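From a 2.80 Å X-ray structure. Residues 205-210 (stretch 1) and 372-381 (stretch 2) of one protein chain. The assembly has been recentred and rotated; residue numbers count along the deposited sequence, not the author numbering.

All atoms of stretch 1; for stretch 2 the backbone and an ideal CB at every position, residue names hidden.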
ATOM      1  N   ARG A 205       3.003 -14.538  12.908  1.00 35.82           N
ATOM      2  CA  ARG A 205       2.692 -13.853  11.667  1.00 35.33           C
ATOM      3  C   ARG A 205       3.781 -13.962  10.610  1.00 35.54           C
ATOM      4  O   ARG A 205       3.565 -13.579   9.463  1.00 36.80           O
ATOM      5  CB  ARG A 205       2.376 -12.379  11.945  1.00 34.06           C
ATOM      6  CG  ARG A 205       3.579 -11.489  12.188  1.00 33.96           C
ATOM      7  CD  ARG A 205       3.147 -10.040  12.387  1.00 34.56           C
ATOM      8  NE  ARG A 205       3.090  -9.703  13.803  1.00 36.86           N
ATOM      9  CZ  ARG A 205       4.138  -9.308  14.519  1.00 37.03           C
ATOM     10  NH1 ARG A 205       5.325  -9.187  13.952  1.00 38.76           N
ATOM     11  NH2 ARG A 205       4.006  -9.057  15.812  1.00 38.39           N
ATOM     12  N   ASP A 206       4.940 -14.491  10.980  1.00 35.85           N
ATOM     13  CA  ASP A 206       6.047 -14.617  10.036  1.00 36.16           C
ATOM     14  C   ASP A 206       5.951 -15.848   9.159  1.00 36.03           C
ATOM     15  O   ASP A 206       6.500 -15.878   8.067  1.00 36.60           O
ATOM     16  CB  ASP A 206       7.379 -14.654  10.780  1.00 38.36           C
ATOM     17  CG  ASP A 206       7.721 -13.330  11.433  1.00 41.58           C
ATOM     18  OD1 ASP A 206       8.177 -12.413  10.710  1.00 42.64           O
ATOM     19  OD2 ASP A 206       7.524 -13.202  12.667  1.00 43.20           O
ATOM     20  N   TYR A 207       5.253 -16.867   9.631  1.00 35.56           N
ATOM     21  CA  TYR A 207       5.129 -18.097   8.876  1.00 35.16           C
ATOM     22  C   TYR A 207       4.056 -17.974   7.803  1.00 35.34           C
ATOM     23  O   TYR A 207       2.867 -17.949   8.096  1.00 33.60           O
ATOM     24  CB  TYR A 207       4.824 -19.228   9.845  1.00 36.55           C
ATOM     25  CG  TYR A 207       5.858 -19.313  10.943  1.00 38.02           C
ATOM     26  CD1 TYR A 207       6.930 -20.201  10.860  1.00 39.06           C
ATOM     27  CD2 TYR A 207       5.805 -18.453  12.039  1.00 38.90           C
ATOM     28  CE1 TYR A 207       7.926 -20.226  11.842  1.00 39.04           C
ATOM     29  CE2 TYR A 207       6.794 -18.467  13.020  1.00 39.70           C
ATOM     30  CZ  TYR A 207       7.850 -19.353  12.915  1.00 39.62           C
ATOM     31  OH  TYR A 207       8.837 -19.336  13.877  1.00 40.54           O
ATOM     32  N   PRO A 208       4.478 -17.894   6.531  1.00 36.07           N
ATOM     33  CA  PRO A 208       3.584 -17.765   5.381  1.00 36.31           C
ATOM     34  C   PRO A 208       2.602 -18.911   5.259  1.00 37.40           C
ATOM     35  O   PRO A 208       1.446 -18.694   4.932  1.00 38.89           O
ATOM     36  CB  PRO A 208       4.538 -17.726   4.188  1.00 36.19           C
ATOM     37  CG  PRO A 208       5.821 -17.275   4.765  1.00 36.64           C
ATOM     38  CD  PRO A 208       5.878 -17.982   6.083  1.00 36.25           C
ATOM     39  N   ALA A 209       3.062 -20.132   5.505  1.00 38.34           N
ATOM     40  CA  ALA A 209       2.196 -21.296   5.390  1.00 39.48           C
ATOM     41  C   ALA A 209       0.998 -21.180   6.327  1.00 41.08           C
ATOM     42  O   ALA A 209      -0.122 -21.547   5.974  1.00 41.96           O
ATOM     43  CB  ALA A 209       2.978 -22.555   5.682  1.00 40.02           C
ATOM     44  N   GLU A 210       1.234 -20.674   7.530  1.00 42.47           N
ATOM     45  CA  GLU A 210       0.153 -20.491   8.488  1.00 43.23           C
ATOM     46  C   GLU A 210      -0.696 -19.311   8.007  1.00 42.12           C
ATOM     47  O   GLU A 210      -0.377 -18.678   7.001  1.00 41.87           O
ATOM     48  CB  GLU A 210       0.737 -20.249   9.887  1.00 44.58           C
ATOM     49  CG  GLU A 210       1.395 -21.508  10.448  1.00 48.50           C
ATOM     50  CD  GLU A 210       2.177 -21.282  11.732  1.00 52.18           C
ATOM     51  OE1 GLU A 210       1.609 -20.720  12.698  1.00 54.58           O
ATOM     52  OE2 GLU A 210       3.364 -21.687  11.779  1.00 52.84           O
ATOM     53  N   UNK A 372      14.310 -22.040   5.860  1.00 46.82           N
ATOM     54  CA  UNK A 372      14.132 -23.195   6.726  1.00 48.17           C
ATOM     55  C   UNK A 372      13.450 -22.904   8.053  1.00 47.21           C
ATOM     56  O   UNK A 372      12.826 -23.788   8.637  1.00 46.90           O
ATOM     57  CB  UNK A 372      15.497 -23.829   7.001  1.00 48.17           C
ATOM     58  N   UNK A 373      13.560 -21.671   8.530  1.00 46.43           N
ATOM     59  CA  UNK A 373      12.937 -21.319   9.795  1.00 45.75           C
ATOM     60  C   UNK A 373      11.455 -20.994   9.671  1.00 45.73           C
ATOM     61  O   UNK A 373      10.651 -21.437  10.499  1.00 45.61           O
ATOM     62  CB  UNK A 373      13.669 -20.125  10.411  1.00 45.75           C
ATOM     63  N   UNK A 374      11.096 -20.229   8.638  1.00 44.92           N
ATOM     64  CA  UNK A 374       9.712 -19.811   8.444  1.00 44.08           C
ATOM     65  C   UNK A 374       8.845 -20.674   7.558  1.00 44.83           C
ATOM     66  O   UNK A 374       7.671 -20.372   7.368  1.00 45.91           O
ATOM     67  CB  UNK A 374       9.708 -18.394   7.866  1.00 44.08           C
ATOM     68  N   UNK A 375       9.413 -21.741   7.012  1.00 45.79           N
ATOM     69  CA  UNK A 375       8.654 -22.672   6.187  1.00 46.78           C
ATOM     70  C   UNK A 375       9.329 -24.032   6.337  1.00 46.99           C
ATOM     71  O   UNK A 375       9.768 -24.637   5.358  1.00 46.92           O
ATOM     72  CB  UNK A 375       8.595 -22.224   4.725  1.00 46.78           C
ATOM     73  N   UNK A 376       9.410 -24.530   7.580  1.00 47.31           N
ATOM     74  CA  UNK A 376      10.031 -25.814   7.917  1.00 47.99           C
ATOM     75  C   UNK A 376       9.522 -27.015   7.120  1.00 48.50           C
ATOM     76  O   UNK A 376      10.287 -27.920   6.797  1.00 48.86           O
ATOM     77  CB  UNK A 376       9.819 -26.092   9.407  1.00 47.99           C
ATOM     78  N   UNK A 377       8.235 -27.018   6.801  1.00 48.73           N
ATOM     79  CA  UNK A 377       7.643 -28.123   6.062  1.00 48.43           C
ATOM     80  C   UNK A 377       7.620 -27.811   4.577  1.00 46.63           C
ATOM     81  O   UNK A 377       7.174 -28.625   3.775  1.00 46.72           O
ATOM     82  CB  UNK A 377       6.229 -28.417   6.567  1.00 48.43           C
ATOM     83  N   UNK A 378       8.098 -26.625   4.219  1.00 44.36           N
ATOM     84  CA  UNK A 378       8.112 -26.193   2.829  1.00 42.48           C
ATOM     85  C   UNK A 378       6.692 -26.161   2.262  1.00 41.34           C
ATOM     86  O   UNK A 378       6.495 -26.235   1.050  1.00 40.10           O
ATOM     87  CB  UNK A 378       9.000 -27.116   1.992  1.00 42.48           C
ATOM     88  N   UNK A 379       5.702 -26.045   3.145  1.00 40.65           N
ATOM     89  CA  UNK A 379       4.310 -25.993   2.711  1.00 41.46           C
ATOM     90  C   UNK A 379       4.036 -24.784   1.812  1.00 40.19           C
ATOM     91  O   UNK A 379       3.354 -24.904   0.787  1.00 38.74           O
ATOM     92  CB  UNK A 379       3.384 -25.957   3.929  1.00 41.46           C
ATOM     93  N   UNK A 380       4.562 -23.621   2.201  1.00 38.84           N
ATOM     94  CA  UNK A 380       4.385 -22.396   1.424  1.00 37.22           C
ATOM     95  C   UNK A 380       5.062 -22.541   0.070  1.00 37.28           C
ATOM     96  O   UNK A 380       4.485 -22.212  -0.970  1.00 37.27           O
ATOM     97  CB  UNK A 380       4.945 -21.187   2.176  1.00 37.22           C
ATOM     98  N   UNK A 381       6.292 -23.036   0.098  1.00 36.72           N
ATOM     99  CA  UNK A 381       7.061 -23.238  -1.113  1.00 36.95           C
ATOM    100  C   UNK A 381       6.346 -24.196  -2.058  1.00 37.87           C
ATOM    101  O   UNK A 381       6.213 -23.919  -3.251  1.00 37.42           O
ATOM    102  CB  UNK A 381       8.457 -23.766  -0.775  1.00 36.95           C
TER

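Position 372 is helical, and its ideal CB has nothing of stretch 1 within 5.5 Å. Stretch 1 sets no demand here, and many side chains would suit. The residue is Glu-372, which makes no contact with stretch 1.

Position 373 is also helical, with CA-to-CB sideways to stretch 1. Its carbonyl does the work: the O of 373 lies 3.3 Å from CE1 of Tyr-207, at the edge of that ring. A long or polar side chain would be tolerated. It is Lys-373, fully extended, and Lys-373 CE comes 4.4 Å from Tyr-207 OH.

Position 374 lies close to Tyr-207, with CA atoms 4.9 Å apart. Its CA-to-CB bond points sideways, with the ideal CB 4.1 Å from Asp-206 O and 4.5 Å from Tyr-207 CD1. A ring face and the CB of Asp-206 offer an apolar surface, so Leu, Met or an aromatic would suit. It is Phe-374, with chi1 in m. Its edge meets the face of Tyr-207, with centroids 5.2 Å apart and planes at 67°. Phe-374 CE1 also reaches Asp-206 CB at 3.4 Å. Phe-374 O lies 3.3 Å from Pro-208 CD.

Position 375 has phi/psi of -151/59 and starts a type I turn ending at 378. Its ideal CB is 5.2 Å from Pro-208 CD. The N atoms of 380 and 381 lie ahead, so a short acceptor is plausible. Asp fits best; Asn could serve one N. It is Asp-375. Asp-375 OD2 accepts from the N of 380 at 3.1 Å. Asp-375 OD1 accepts from the N of 381 at 2.9 Å. Asp-375 OD2 also touches Ala-209 CB at 3.8 Å.

Position 376 has phi -53, which proline fits well at this place in a turn. Small or polar residues would also suit, since stretch 1 offers nothing within 5.5 Å of the ideal CB. Pro-376 is found. Position 377 faces open space as far as stretch 1 is concerned. Many side chains, polar ones included, would suit. Glu-377 stays clear of stretch 1.

Position 378 has positive phi, 60°, which favours Gly or Asn. Its CB points away. The residue is Ala-378, the N-cap; Ala-378 N donates to Asp-375 O at 2.8 Å.

Position 379 points toward stretch 1, its ideal CB 3.8 Å from Ala-209 CB. An aliphatic stem would suit. Lys-379 supplies one: Lys-379 CB packs 3.9 Å from Ala-209 CB, and its end leads away.

Position 380 points toward Pro-208 and Ala-209, its ideal CB 4.0 Å from Pro-208 CB. Leu, Met or an aromatic would fit. It is Phe-380, with chi1 in t. Pro-208 CB sits over its ring face, 3.6 Å from the Phe-380 ring centroid, a CH-pi contact.

Position 381 is out of reach. Stretch 1 sets no demand here; many helix-compatible side chains would suit. Ile-381 makes no contact with stretch 1.

Stretch 2 372-381: EKFDPEAKFI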
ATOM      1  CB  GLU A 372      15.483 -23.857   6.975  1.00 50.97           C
ATOM      2  CG  GLU A 372      15.392 -25.143   7.759  1.00 56.22           C
ATOM      3  CD  GLU A 372      16.620 -26.008   7.581  1.00 59.25           C
ATOM      4  OE1 GLU A 372      16.894 -26.400   6.425  1.00 61.15           O
ATOM      5  OE2 GLU A 372      17.307 -26.296   8.587  1.00 61.14           O
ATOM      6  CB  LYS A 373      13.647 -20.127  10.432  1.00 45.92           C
ATOM      7  CG  LYS A 373      12.988 -19.690  11.722  1.00 47.86           C
ATOM      8  CD  LYS A 373      13.711 -18.539  12.381  1.00 49.01           C
ATOM      9  CE  LYS A 373      13.065 -18.225  13.720  1.00 50.36           C
ATOM     10  NZ  LYS A 373      13.791 -17.137  14.423  1.00 53.30           N
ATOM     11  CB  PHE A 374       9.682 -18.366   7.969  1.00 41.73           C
ATOM     12  CG  PHE A 374      10.258 -17.413   8.962  1.00 41.02           C
ATOM     13  CD1 PHE A 374       9.681 -17.275  10.222  1.00 40.40           C
ATOM     14  CD2 PHE A 374      11.409 -16.689   8.668  1.00 40.52           C
ATOM     15  CE1 PHE A 374      10.245 -16.433  11.178  1.00 40.12           C
ATOM     16  CE2 PHE A 374      11.982 -15.841   9.619  1.00 39.99           C
ATOM     17  CZ  PHE A 374      11.400 -15.713  10.876  1.00 39.58           C
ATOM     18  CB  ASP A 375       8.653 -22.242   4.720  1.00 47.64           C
ATOM     19  CG  ASP A 375       7.496 -22.855   3.932  1.00 49.43           C
ATOM     20  OD1 ASP A 375       7.585 -22.896   2.682  1.00 49.45           O
ATOM     21  OD2 ASP A 375       6.493 -23.286   4.558  1.00 49.20           O
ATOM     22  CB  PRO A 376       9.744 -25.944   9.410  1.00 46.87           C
ATOM     23  CG  PRO A 376       8.441 -25.268   9.548  1.00 46.64           C
ATOM     24  CD  PRO A 376       8.657 -24.019   8.737  1.00 47.22           C
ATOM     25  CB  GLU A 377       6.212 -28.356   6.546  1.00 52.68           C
ATOM     26  CG  GLU A 377       5.977 -27.976   8.003  1.00 59.32           C
ATOM     27  CD  GLU A 377       6.792 -28.818   8.974  1.00 63.53           C
ATOM     28  OE1 GLU A 377       8.000 -29.031   8.715  1.00 65.72           O
ATOM     29  OE2 GLU A 377       6.225 -29.259  10.003  1.00 65.89           O
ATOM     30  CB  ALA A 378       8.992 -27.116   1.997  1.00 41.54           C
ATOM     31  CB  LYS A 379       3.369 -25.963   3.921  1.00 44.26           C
ATOM     32  CG  LYS A 379       3.264 -27.294   4.665  1.00 48.63           C
ATOM     33  CD  LYS A 379       2.106 -27.292   5.676  1.00 52.13           C
ATOM     34  CE  LYS A 379       1.896 -28.667   6.340  1.00 54.45           C
ATOM     35  NZ  LYS A 379       3.030 -29.112   7.224  1.00 55.21           N
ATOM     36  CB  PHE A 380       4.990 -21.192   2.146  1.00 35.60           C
ATOM     37  CG  PHE A 380       4.852 -19.899   1.388  1.00 34.71           C
ATOM     38  CD1 PHE A 380       3.592 -19.338   1.158  1.00 34.04           C
ATOM     39  CD2 PHE A 380       5.979 -19.237   0.897  1.00 33.41           C
ATOM     40  CE1 PHE A 380       3.458 -18.133   0.449  1.00 32.91           C
ATOM     41  CE2 PHE A 380       5.855 -18.036   0.190  1.00 31.53           C
ATOM     42  CZ  PHE A 380       4.596 -17.484  -0.034  1.00 31.94           C
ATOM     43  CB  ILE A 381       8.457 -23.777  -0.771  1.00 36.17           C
ATOM     44  CG1 ILE A 381       9.254 -22.679  -0.066  1.00 36.32           C
ATOM     45  CG2 ILE A 381       9.165 -24.236  -2.023  1.00 36.73           C
ATOM     46  CD1 ILE A 381      10.601 -23.109   0.446  1.00 36.74           C
TER
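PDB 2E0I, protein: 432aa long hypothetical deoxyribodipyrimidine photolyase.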